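Local coordinates for glycosyltransferase Gtf1 (Streptococcus pneumoniae, PDB 4PQG), which is a GT-B-type glycosyltransferase that carries an extended beta-sheet domain and binds uridine-5'-diphosphate in a pocket, at residues A[97-101]-A[112-116]; A[118-124]-A[135-141]; A[344-349]-A[456-462]. All coordinates share one frame. Numbering follows the deposited sequence.

Contact 1. Residues A[97-101]-A[112-116]; sequences GGEES and VFFFD
Gly97 and Gly98 run extended (phi/psi -59/156° and -79/-169°) past the ring of Phe114, Gly97 O lying 3.3 Å from its CE1 and Gly98 O 3.3 Å from its CD1. Glu99 adopts a positive phi (82/59°); its O meets the edge of that ring at CD1 (3.2 Å) and accepts a weak hydrogen bond from Phe115 N (3.3 Å, 163°). The segments' end-to-end directions are 87° apart; Glu100 and Phe114 form an antiparallel non-hydrogen-bonded pair (CA-CA 4.3 Å) with diverging side chains. Glu100 CG packs on Val112 CG1 (3.5 Å), and its carboxylate pairs with Arg103. Ser101 (psi -46°) donates N to Phe113 O (2.8 Å, 155°) and sets CB over one face of the Phe115 ring, 3.6 Å from the centroid (CH-pi). Chi1 m brings the Phe114 and Phe115 rings to 97-101; the Phe113 ring leads away. These open ends of the beta hairpin 100-106/109-114 lie at the sheet margin, with Leu93 of helix 89-93 touching Glu100 and Val112, and strand 119-125 beyond 109-114.

Contact 2. Residues A[118-124]-A[135-141]; sequences DKFVTCY and HAEYVFK
Strands 119-124 and 135-140 run antiparallel at 163°, their axes 4.6 Å apart at closest approach. The hydrogen-bonded pairs Phe120-Val139, Thr122-Glu137 and Tyr124-His135 (Val139 N to Phe120 O 3.0 Å, Glu137 N to Thr122 O 2.8 Å, Tyr124 N to His135 O 2.9 Å) alternate with the non-hydrogen-bonded Lys119-Phe140, Val121-Tyr138 and Cys123-Ala136. Past the strand ends, Lys141 N bonds to Asp118 O (2.6 Å), and Asp118 CB sits over the Phe140 ring face, 4.1 Å from its centroid. This is a beta hairpin within the extended antiparallel sheet of the GtfA family domain. On the face bearing Phe120, Thr122 and Tyr124, the Phe120 ring (chi1 p) folds over Val139, whose CB rises to 3.9 Å from the centroid. The Tyr124 (m) and His135 (p) rings lie in near-parallel layers (4°), slid so that they barely overlap, centroids 4.5 Å apart. On the other face, Val121 CG2 abuts the Tyr138 ring edge (CD1, 4.0 Å), and Lys119, hydrogen-bonded through NZ to Gly97 O, passes its CD 3.2 Å from Tyr138 OH.

Contact 3. Residues A[344-349]-A[456-462]; sequences DWLVKA and HVEDQIK
Residues 344-349 are helical throughout, with phi/psi near -60/-42°, and belong to helix 343-353. Across from them, His456 has a positive phi (48/55°), Val457 occupies the N-cap position (-69/114°), and residues 458-462 form the first part of helix 458-474. The two helical axes cross at -62° and approach to 9.2 Å, with the closest CA pair, Ala349 and Lys462, at 4.2 Å. There Ala349 CB touches Lys462 O (3.6 Å): the small side chain permits this close backbone approach. Trp345 (chi1 m, chi2 -15°) fills the space between its helix and the start of the other. Ile461 (chi1 m, chi2 t) places CD1 over the face of the six-membered ring, 3.6 Å from the centroid and 4° off the normal, a CH-pi contact. His456 CD2 comes to 3.6 Å from Trp345 CH2, but the rings are slid apart, centroids 5.5 Å apart and planes at 25°. Lys348 extends from chi1 m, bringing NZ 3.1 Å from both OE1 and OE2 of Glu458 in a salt bridge whose hydrogen bonds are weak. The contact lies in one of the two Rossmann-like domains of the GT-B fold, the one built on the six-stranded parallel sheet with edge strands 387-391 and 447-450. Packing of buried Trp345 and Ile461 gives the close fit; the weak, partly exposed Lys348-Glu458 bridge borders it and probably adds less.

Along the chain the three contacts come in series. Contacts 1 and 2 are neighbours, with centres about 10 Å apart, and share one antiparallel sheet: strands 100-106 and 109-114 form the hairpin of contact 1, strands 119-125 and 133-140 that of contact 2. Adjacent strands 109-114 and 119-125 tie them together, with Val112 N 2.7 Å from Val121 O and Gly97 O 3.1 Å from Lys119 NZ, both probable hydrogen bonds. Contact 3 belongs to the helices around a separate six-stranded parallel sheet; its centre is about 58 Å from that of contact 1 and about 50 Å from that of contact 2, nearest atoms about 42 and 33 Å away. The separation is consistent with an extended sheet projecting from a GT-B core.

Contact 1. Residues A[97-101]-A[112-116]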
loop_
_atom_site.group_PDB
_atom_site.type_symbol
_atom_site.label_atom_id
_atom_site.label_comp_id
_atom_site.label_asym_id
_atom_site.label_seq_id
_atom_site.Cartn_x
_atom_site.Cartn_y
_atom_site.Cartn_z
ATOM N N GLY A 97 -13.776 -9.882 -34.742
ATOM C CA GLY A 97 -14.733 -10.123 -35.830
ATOM C C GLY A 97 -16.145 -10.368 -35.328
ATOM O O GLY A 97 -16.335 -10.781 -34.188
ATOM N N GLY A 98 -17.134 -10.116 -36.182
ATOM C CA GLY A 98 -18.543 -10.238 -35.797
ATOM C C GLY A 98 -19.077 -11.658 -35.785
ATOM O O GLY A 98 -18.314 -12.623 -35.860
ATOM N N GLU A 99 -20.399 -11.770 -35.672
ATOM C CA GLU A 99 -21.134 -13.042 -35.785
ATOM C C GLU A 99 -21.153 -13.892 -34.509
ATOM O O GLU A 99 -20.725 -15.051 -34.499
ATOM C CB GLU A 99 -20.669 -13.856 -37.005
ATOM C CG GLU A 99 -20.840 -13.149 -38.347
ATOM C CD GLU A 99 -22.268 -13.195 -38.873
ATOM O OE1 GLU A 99 -22.481 -13.785 -39.957
ATOM O OE2 GLU A 99 -23.178 -12.648 -38.209
ATOM N N GLU A 100 -21.684 -13.295 -33.442
ATOM C CA GLU A 100 -21.832 -13.939 -32.139
ATOM C C GLU A 100 -22.954 -14.970 -32.160
ATOM O O GLU A 100 -24.049 -14.677 -32.618
ATOM C CB GLU A 100 -22.128 -12.889 -31.065
ATOM C CG GLU A 100 -22.480 -13.495 -29.715
ATOM C CD GLU A 100 -23.142 -12.520 -28.764
ATOM O OE1 GLU A 100 -23.075 -11.291 -29.007
ATOM O OE2 GLU A 100 -23.730 -12.998 -27.772
ATOM N N SER A 101 -22.690 -16.164 -31.642
ATOM C CA SER A 101 -23.717 -17.199 -31.572
ATOM C C SER A 101 -24.441 -17.222 -30.227
ATOM O O SER A 101 -25.675 -17.281 -30.180
ATOM C CB SER A 101 -23.137 -18.573 -31.896
ATOM O OG SER A 101 -22.201 -18.971 -30.920
ATOM N N VAL A 112 -18.084 -15.012 -24.842
ATOM C CA VAL A 112 -18.884 -14.781 -26.027
ATOM C C VAL A 112 -18.398 -15.721 -27.125
ATOM O O VAL A 112 -17.219 -15.708 -27.522
ATOM C CB VAL A 112 -18.822 -13.298 -26.451
ATOM C CG1 VAL A 112 -19.542 -13.050 -27.775
ATOM C CG2 VAL A 112 -19.396 -12.417 -25.350
ATOM N N PHE A 113 -19.318 -16.567 -27.582
ATOM C CA PHE A 113 -19.021 -17.574 -28.584
ATOM C C PHE A 113 -19.488 -17.108 -29.951
ATOM O O PHE A 113 -20.359 -16.244 -30.068
ATOM C CB PHE A 113 -19.665 -18.915 -28.216
ATOM C CG PHE A 113 -19.075 -19.564 -26.990
ATOM C CD1 PHE A 113 -17.948 -20.379 -27.087
ATOM C CD2 PHE A 113 -19.652 -19.375 -25.736
ATOM C CE1 PHE A 113 -17.406 -20.984 -25.961
ATOM C CE2 PHE A 113 -19.114 -19.985 -24.606
ATOM C CZ PHE A 113 -17.994 -20.792 -24.723
ATOM N N PHE A 114 -18.878 -17.682 -30.978
ATOM C CA PHE A 114 -19.148 -17.315 -32.348
ATOM C C PHE A 114 -19.524 -18.552 -33.171
ATOM O O PHE A 114 -19.317 -19.698 -32.735
ATOM C CB PHE A 114 -17.943 -16.573 -32.939
ATOM C CG PHE A 114 -17.690 -15.231 -32.298
ATOM C CD1 PHE A 114 -18.198 -14.066 -32.861
ATOM C CD2 PHE A 114 -16.954 -15.128 -31.116
ATOM C CE1 PHE A 114 -17.983 -12.827 -32.267
ATOM C CE2 PHE A 114 -16.733 -13.891 -30.522
ATOM C CZ PHE A 114 -17.257 -12.743 -31.093
ATOM N N PHE A 115 -20.110 -18.308 -34.343
ATOM C CA PHE A 115 -20.453 -19.384 -35.277
ATOM C C PHE A 115 -19.199 -19.998 -35.871
ATOM O O PHE A 115 -19.143 -21.211 -36.085
ATOM C CB PHE A 115 -21.388 -18.877 -36.362
ATOM C CG PHE A 115 -22.738 -18.496 -35.845
ATOM C CD1 PHE A 115 -23.655 -19.481 -35.476
ATOM C CD2 PHE A 115 -23.088 -17.159 -35.701
ATOM C CE1 PHE A 115 -24.903 -19.134 -34.986
ATOM C CE2 PHE A 115 -24.337 -16.804 -35.214
ATOM C CZ PHE A 115 -25.248 -17.795 -34.856
ATOM N N ASP A 116 -18.202 -19.154 -36.140
ATOM C CA ASP A 116 -16.835 -19.625 -36.282
ATOM C C ASP A 116 -16.491 -20.311 -34.947
ATOM O O ASP A 116 -16.136 -19.659 -33.958
ATOM C CB ASP A 116 -15.888 -18.454 -36.585
ATOM C CG ASP A 116 -14.463 -18.907 -36.925
ATOM O OD1 ASP A 116 -14.028 -19.982 -36.444
ATOM O OD2 ASP A 116 -13.774 -18.173 -37.672
#

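Contact 2. Residues A[118-124]-A[135-141]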
loop_
_atom_site.group_PDB
_atom_site.type_symbol
_atom_site.label_atom_id
_atom_site.label_comp_id
_atom_site.label_asym_id
_atom_site.label_seq_id
_atom_site.Cartn_x
_atom_site.Cartn_y
_atom_site.Cartn_z
ATOM N N ASP A 118 -14.108 -21.915 -34.015
ATOM C CA ASP A 118 -12.709 -21.819 -33.632
ATOM C C ASP A 118 -12.385 -20.631 -32.727
ATOM O O ASP A 118 -11.364 -20.648 -32.051
ATOM C CB ASP A 118 -11.822 -21.796 -34.878
ATOM C CG ASP A 118 -11.854 -23.108 -35.643
ATOM O OD1 ASP A 118 -12.001 -24.178 -35.004
ATOM O OD2 ASP A 118 -11.713 -23.066 -36.885
ATOM N N LYS A 119 -13.244 -19.616 -32.703
ATOM C CA LYS A 119 -12.940 -18.411 -31.946
ATOM C C LYS A 119 -13.959 -18.055 -30.855
ATOM O O LYS A 119 -15.163 -18.196 -31.052
ATOM C CB LYS A 119 -12.676 -17.224 -32.895
ATOM C CG LYS A 119 -13.868 -16.332 -33.237
ATOM C CD LYS A 119 -13.550 -15.424 -34.425
ATOM C CE LYS A 119 -14.605 -14.346 -34.647
ATOM N NZ LYS A 119 -14.473 -13.165 -33.740
ATOM N N PHE A 120 -13.458 -17.620 -29.700
ATOM C CA PHE A 120 -14.288 -16.979 -28.679
ATOM C C PHE A 120 -13.560 -15.840 -27.953
ATOM O O PHE A 120 -12.329 -15.779 -27.957
ATOM C CB PHE A 120 -14.881 -17.994 -27.683
ATOM C CG PHE A 120 -13.866 -18.753 -26.865
ATOM C CD1 PHE A 120 -13.316 -18.197 -25.704
ATOM C CD2 PHE A 120 -13.510 -20.057 -27.212
ATOM C CE1 PHE A 120 -12.398 -18.913 -24.936
ATOM C CE2 PHE A 120 -12.596 -20.780 -26.444
ATOM C CZ PHE A 120 -12.037 -20.203 -25.305
ATOM N N VAL A 121 -14.336 -14.943 -27.351
ATOM C CA VAL A 121 -13.814 -13.821 -26.588
ATOM C C VAL A 121 -14.296 -13.976 -25.153
ATOM O O VAL A 121 -15.491 -14.201 -24.916
ATOM C CB VAL A 121 -14.318 -12.470 -27.149
ATOM C CG1 VAL A 121 -13.795 -11.307 -26.325
ATOM C CG2 VAL A 121 -13.912 -12.304 -28.606
ATOM N N THR A 122 -13.373 -13.884 -24.197
ATOM C CA THR A 122 -13.752 -13.843 -22.788
ATOM C C THR A 122 -13.594 -12.418 -22.274
ATOM O O THR A 122 -12.498 -11.837 -22.333
ATOM C CB THR A 122 -12.931 -14.843 -21.952
ATOM O OG1 THR A 122 -12.977 -16.132 -22.578
ATOM C CG2 THR A 122 -13.472 -14.940 -20.522
ATOM N N CYS A 123 -14.701 -11.844 -21.809
ATOM C CA CYS A 123 -14.697 -10.525 -21.204
ATOM C C CYS A 123 -14.665 -10.623 -19.690
ATOM O O CYS A 123 -15.390 -11.432 -19.080
ATOM C CB CYS A 123 -15.920 -9.708 -21.627
ATOM S SG CYS A 123 -16.037 -9.363 -23.401
ATOM N N TYR A 124 -13.829 -9.784 -19.092
ATOM C CA TYR A 124 -13.737 -9.680 -17.649
ATOM C C TYR A 124 -14.366 -8.371 -17.216
ATOM O O TYR A 124 -13.814 -7.286 -17.416
ATOM C CB TYR A 124 -12.285 -9.841 -17.175
ATOM C CG TYR A 124 -11.768 -11.247 -17.410
ATOM C CD1 TYR A 124 -11.825 -12.213 -16.402
ATOM C CD2 TYR A 124 -11.272 -11.631 -18.662
ATOM C CE1 TYR A 124 -11.366 -13.510 -16.625
ATOM C CE2 TYR A 124 -10.824 -12.923 -18.895
ATOM C CZ TYR A 124 -10.874 -13.856 -17.879
ATOM O OH TYR A 124 -10.413 -15.131 -18.116
ATOM N N HIS A 135 -10.906 -5.952 -19.144
ATOM C CA HIS A 135 -10.045 -6.556 -20.167
ATOM C C HIS A 135 -10.718 -7.730 -20.825
ATOM O O HIS A 135 -11.701 -8.251 -20.298
ATOM C CB HIS A 135 -8.658 -6.904 -19.610
ATOM C CG HIS A 135 -8.596 -8.180 -18.815
ATOM N ND1 HIS A 135 -8.901 -8.232 -17.510
ATOM C CD2 HIS A 135 -8.176 -9.462 -19.171
ATOM C CE1 HIS A 135 -8.712 -9.478 -17.050
ATOM N NE2 HIS A 135 -8.257 -10.231 -18.065
ATOM N N ALA A 136 -10.205 -8.137 -21.987
ATOM C CA ALA A 136 -10.805 -9.198 -22.812
ATOM C C ALA A 136 -9.716 -10.066 -23.397
ATOM O O ALA A 136 -8.614 -9.577 -23.684
ATOM C CB ALA A 136 -11.636 -8.600 -23.936
ATOM N N GLU A 137 -10.036 -11.342 -23.583
ATOM C CA GLU A 137 -9.110 -12.346 -24.089
ATOM C C GLU A 137 -9.638 -12.973 -25.379
ATOM O O GLU A 137 -10.794 -13.404 -25.431
ATOM C CB GLU A 137 -8.876 -13.424 -23.015
ATOM C CG GLU A 137 -8.428 -12.808 -21.688
ATOM C CD GLU A 137 -7.932 -13.808 -20.669
ATOM O OE1 GLU A 137 -8.147 -15.015 -20.875
ATOM O OE2 GLU A 137 -7.349 -13.367 -19.643
ATOM N N TYR A 138 -8.796 -13.017 -26.411
ATOM C CA TYR A 138 -9.174 -13.613 -27.701
ATOM C C TYR A 138 -8.502 -14.945 -27.908
ATOM O O TYR A 138 -7.275 -15.039 -27.903
ATOM C CB TYR A 138 -8.818 -12.712 -28.877
ATOM C CG TYR A 138 -9.265 -13.244 -30.237
ATOM C CD1 TYR A 138 -10.586 -13.057 -30.689
ATOM C CD2 TYR A 138 -8.365 -13.910 -31.088
ATOM C CE1 TYR A 138 -10.990 -13.522 -31.941
ATOM C CE2 TYR A 138 -8.757 -14.385 -32.338
ATOM C CZ TYR A 138 -10.064 -14.190 -32.759
ATOM O OH TYR A 138 -10.452 -14.652 -33.997
ATOM N N VAL A 139 -9.320 -15.962 -28.140
ATOM C CA VAL A 139 -8.838 -17.337 -28.199
ATOM C C VAL A 139 -9.194 -17.938 -29.555
ATOM O O VAL A 139 -10.329 -17.797 -30.026
ATOM C CB VAL A 139 -9.421 -18.184 -27.038
ATOM C CG1 VAL A 139 -8.870 -19.596 -27.066
ATOM C CG2 VAL A 139 -9.127 -17.545 -25.684
ATOM N N PHE A 140 -8.210 -18.560 -30.199
ATOM C CA PHE A 140 -8.434 -19.218 -31.476
ATOM C C PHE A 140 -8.034 -20.686 -31.376
ATOM O O PHE A 140 -6.947 -21.006 -30.869
ATOM C CB PHE A 140 -7.678 -18.530 -32.605
ATOM C CG PHE A 140 -8.152 -18.928 -33.967
ATOM C CD1 PHE A 140 -9.338 -18.406 -34.489
ATOM C CD2 PHE A 140 -7.427 -19.842 -34.732
ATOM C CE1 PHE A 140 -9.788 -18.789 -35.753
ATOM C CE2 PHE A 140 -7.868 -20.224 -35.996
ATOM C CZ PHE A 140 -9.048 -19.697 -36.506
ATOM N N LYS A 141 -8.932 -21.565 -31.831
ATOM C CA LYS A 141 -8.753 -23.021 -31.715
ATOM C C LYS A 141 -8.054 -23.400 -30.407
ATOM O O LYS A 141 -7.025 -24.076 -30.408
ATOM C CB LYS A 141 -8.010 -23.584 -32.936
ATOM C CG LYS A 141 -8.766 -23.418 -34.258
ATOM C CD LYS A 141 -8.178 -24.219 -35.424
ATOM C CE LYS A 141 -8.393 -25.725 -35.266
ATOM N NZ LYS A 141 -7.931 -26.530 -36.437
#

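Contact 3. Residues A[344-349]-A[456-462]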
loop_
_atom_site.group_PDB
_atom_site.type_symbol
_atom_site.label_atom_id
_atom_site.label_comp_id
_atom_site.label_asym_id
_atom_site.label_seq_id
_atom_site.Cartn_x
_atom_site.Cartn_y
_atom_site.Cartn_z
ATOM N N ASP A 344 -2.170 -14.382 14.926
ATOM C CA ASP A 344 -2.451 -15.684 15.546
ATOM C C ASP A 344 -2.285 -15.656 17.060
ATOM O O ASP A 344 -3.076 -16.263 17.781
ATOM C CB ASP A 344 -1.649 -16.822 14.907
ATOM C CG ASP A 344 -0.157 -16.575 14.936
ATOM O OD1 ASP A 344 0.261 -15.478 14.499
ATOM O OD2 ASP A 344 0.591 -17.474 15.391
ATOM N N TRP A 345 -1.277 -14.930 17.540
ATOM C CA TRP A 345 -1.116 -14.693 18.970
ATOM C C TRP A 345 -2.300 -13.988 19.564
ATOM O O TRP A 345 -2.742 -14.351 20.663
ATOM C CB TRP A 345 0.174 -13.933 19.272
ATOM C CG TRP A 345 1.440 -14.647 18.853
ATOM C CD1 TRP A 345 1.590 -15.985 18.508
ATOM C CD2 TRP A 345 2.796 -14.082 18.762
ATOM N NE1 TRP A 345 2.894 -16.268 18.200
ATOM C CE2 TRP A 345 3.669 -15.180 18.328
ATOM C CE3 TRP A 345 3.346 -12.820 18.961
ATOM C CZ2 TRP A 345 5.030 -15.003 18.122
ATOM C CZ3 TRP A 345 4.720 -12.645 18.739
ATOM C CH2 TRP A 345 5.543 -13.720 18.335
ATOM N N LEU A 346 -2.845 -12.989 18.858
ATOM C CA LEU A 346 -4.035 -12.289 19.343
ATOM C C LEU A 346 -5.261 -13.192 19.409
ATOM O O LEU A 346 -6.041 -13.123 20.378
ATOM C CB LEU A 346 -4.372 -11.061 18.477
ATOM C CG LEU A 346 -3.326 -9.945 18.455
ATOM C CD1 LEU A 346 -3.811 -8.826 17.542
ATOM C CD2 LEU A 346 -3.077 -9.432 19.871
ATOM N N VAL A 347 -5.454 -14.010 18.377
ATOM C CA VAL A 347 -6.597 -14.912 18.348
ATOM C C VAL A 347 -6.554 -15.859 19.562
ATOM O O VAL A 347 -7.545 -15.969 20.300
ATOM C CB VAL A 347 -6.711 -15.691 17.006
ATOM C CG1 VAL A 347 -7.769 -16.783 17.091
ATOM C CG2 VAL A 347 -7.057 -14.744 15.863
ATOM N N LYS A 348 -5.409 -16.510 19.784
ATOM C CA LYS A 348 -5.214 -17.387 20.962
ATOM C C LYS A 348 -5.394 -16.682 22.320
ATOM O O LYS A 348 -5.931 -17.263 23.276
ATOM C CB LYS A 348 -3.861 -18.092 20.893
ATOM C CG LYS A 348 -3.714 -18.942 19.637
ATOM C CD LYS A 348 -2.554 -19.915 19.730
ATOM C CE LYS A 348 -2.571 -20.881 18.557
ATOM N NZ LYS A 348 -1.582 -21.971 18.787
ATOM N N ALA A 349 -4.957 -15.425 22.395
ATOM C CA ALA A 349 -5.154 -14.605 23.581
ATOM C C ALA A 349 -6.636 -14.332 23.823
ATOM O O ALA A 349 -7.115 -14.426 24.969
ATOM C CB ALA A 349 -4.384 -13.299 23.461
ATOM N N HIS A 456 10.047 -15.414 22.090
ATOM C CA HIS A 456 8.647 -15.396 21.642
ATOM C C HIS A 456 7.879 -16.650 21.986
ATOM O O HIS A 456 7.309 -17.288 21.100
ATOM C CB HIS A 456 8.559 -15.114 20.136
ATOM C CG HIS A 456 9.074 -13.752 19.738
ATOM N ND1 HIS A 456 10.235 -13.579 19.086
ATOM C CD2 HIS A 456 8.547 -12.478 19.944
ATOM C CE1 HIS A 456 10.443 -12.267 18.879
ATOM N NE2 HIS A 456 9.409 -11.595 19.405
ATOM N N VAL A 457 7.862 -17.018 23.269
ATOM C CA VAL A 457 7.134 -18.213 23.727
ATOM C C VAL A 457 5.624 -17.976 23.607
ATOM O O VAL A 457 5.061 -17.130 24.301
ATOM C CB VAL A 457 7.495 -18.599 25.186
ATOM C CG1 VAL A 457 6.814 -19.905 25.587
ATOM C CG2 VAL A 457 9.007 -18.693 25.365
ATOM N N GLU A 458 4.982 -18.731 22.724
ATOM C CA GLU A 458 3.559 -18.568 22.430
ATOM C C GLU A 458 2.636 -18.662 23.657
ATOM O O GLU A 458 1.760 -17.814 23.837
ATOM C CB GLU A 458 3.122 -19.552 21.348
ATOM C CG GLU A 458 1.720 -19.297 20.828
ATOM C CD GLU A 458 1.174 -20.447 20.004
ATOM O OE1 GLU A 458 0.864 -21.513 20.583
ATOM O OE2 GLU A 458 1.040 -20.281 18.777
ATOM N N ASP A 459 2.830 -19.668 24.503
ATOM C CA ASP A 459 2.026 -19.781 25.736
ATOM C C ASP A 459 2.094 -18.556 26.651
ATOM O O ASP A 459 1.069 -18.135 27.188
ATOM C CB ASP A 459 2.427 -21.018 26.538
ATOM C CG ASP A 459 2.083 -22.315 25.833
ATOM O OD1 ASP A 459 1.200 -22.330 24.943
ATOM O OD2 ASP A 459 2.702 -23.335 26.189
ATOM N N GLN A 460 3.300 -18.013 26.845
ATOM C CA GLN A 460 3.519 -16.791 27.634
ATOM C C GLN A 460 2.838 -15.583 27.011
ATOM O O GLN A 460 2.224 -14.776 27.712
ATOM C CB GLN A 460 5.009 -16.466 27.746
ATOM C CG GLN A 460 5.628 -16.775 29.089
ATOM C CD GLN A 460 5.793 -18.260 29.297
ATOM O OE1 GLN A 460 6.801 -18.852 28.880
ATOM N NE2 GLN A 460 4.800 -18.880 29.940
ATOM N N ILE A 461 2.974 -15.457 25.694
ATOM C CA ILE A 461 2.379 -14.336 24.964
ATOM C C ILE A 461 0.859 -14.330 25.096
ATOM O O ILE A 461 0.280 -13.313 25.468
ATOM C CB ILE A 461 2.790 -14.341 23.481
ATOM C CG1 ILE A 461 4.282 -14.004 23.351
ATOM C CG2 ILE A 461 1.920 -13.374 22.671
ATOM C CD1 ILE A 461 4.889 -14.492 22.041
ATOM N N LYS A 462 0.215 -15.455 24.803
ATOM C CA LYS A 462 -1.242 -15.515 24.859
ATOM C C LYS A 462 -1.755 -15.254 26.275
ATOM O O LYS A 462 -2.795 -14.617 26.456
ATOM C CB LYS A 462 -1.774 -16.836 24.289
ATOM C CG LYS A 462 -2.125 -17.911 25.297
ATOM C CD LYS A 462 -2.417 -19.227 24.598
ATOM C CE LYS A 462 -2.407 -20.369 25.602
ATOM N NZ LYS A 462 -2.062 -21.654 24.932
#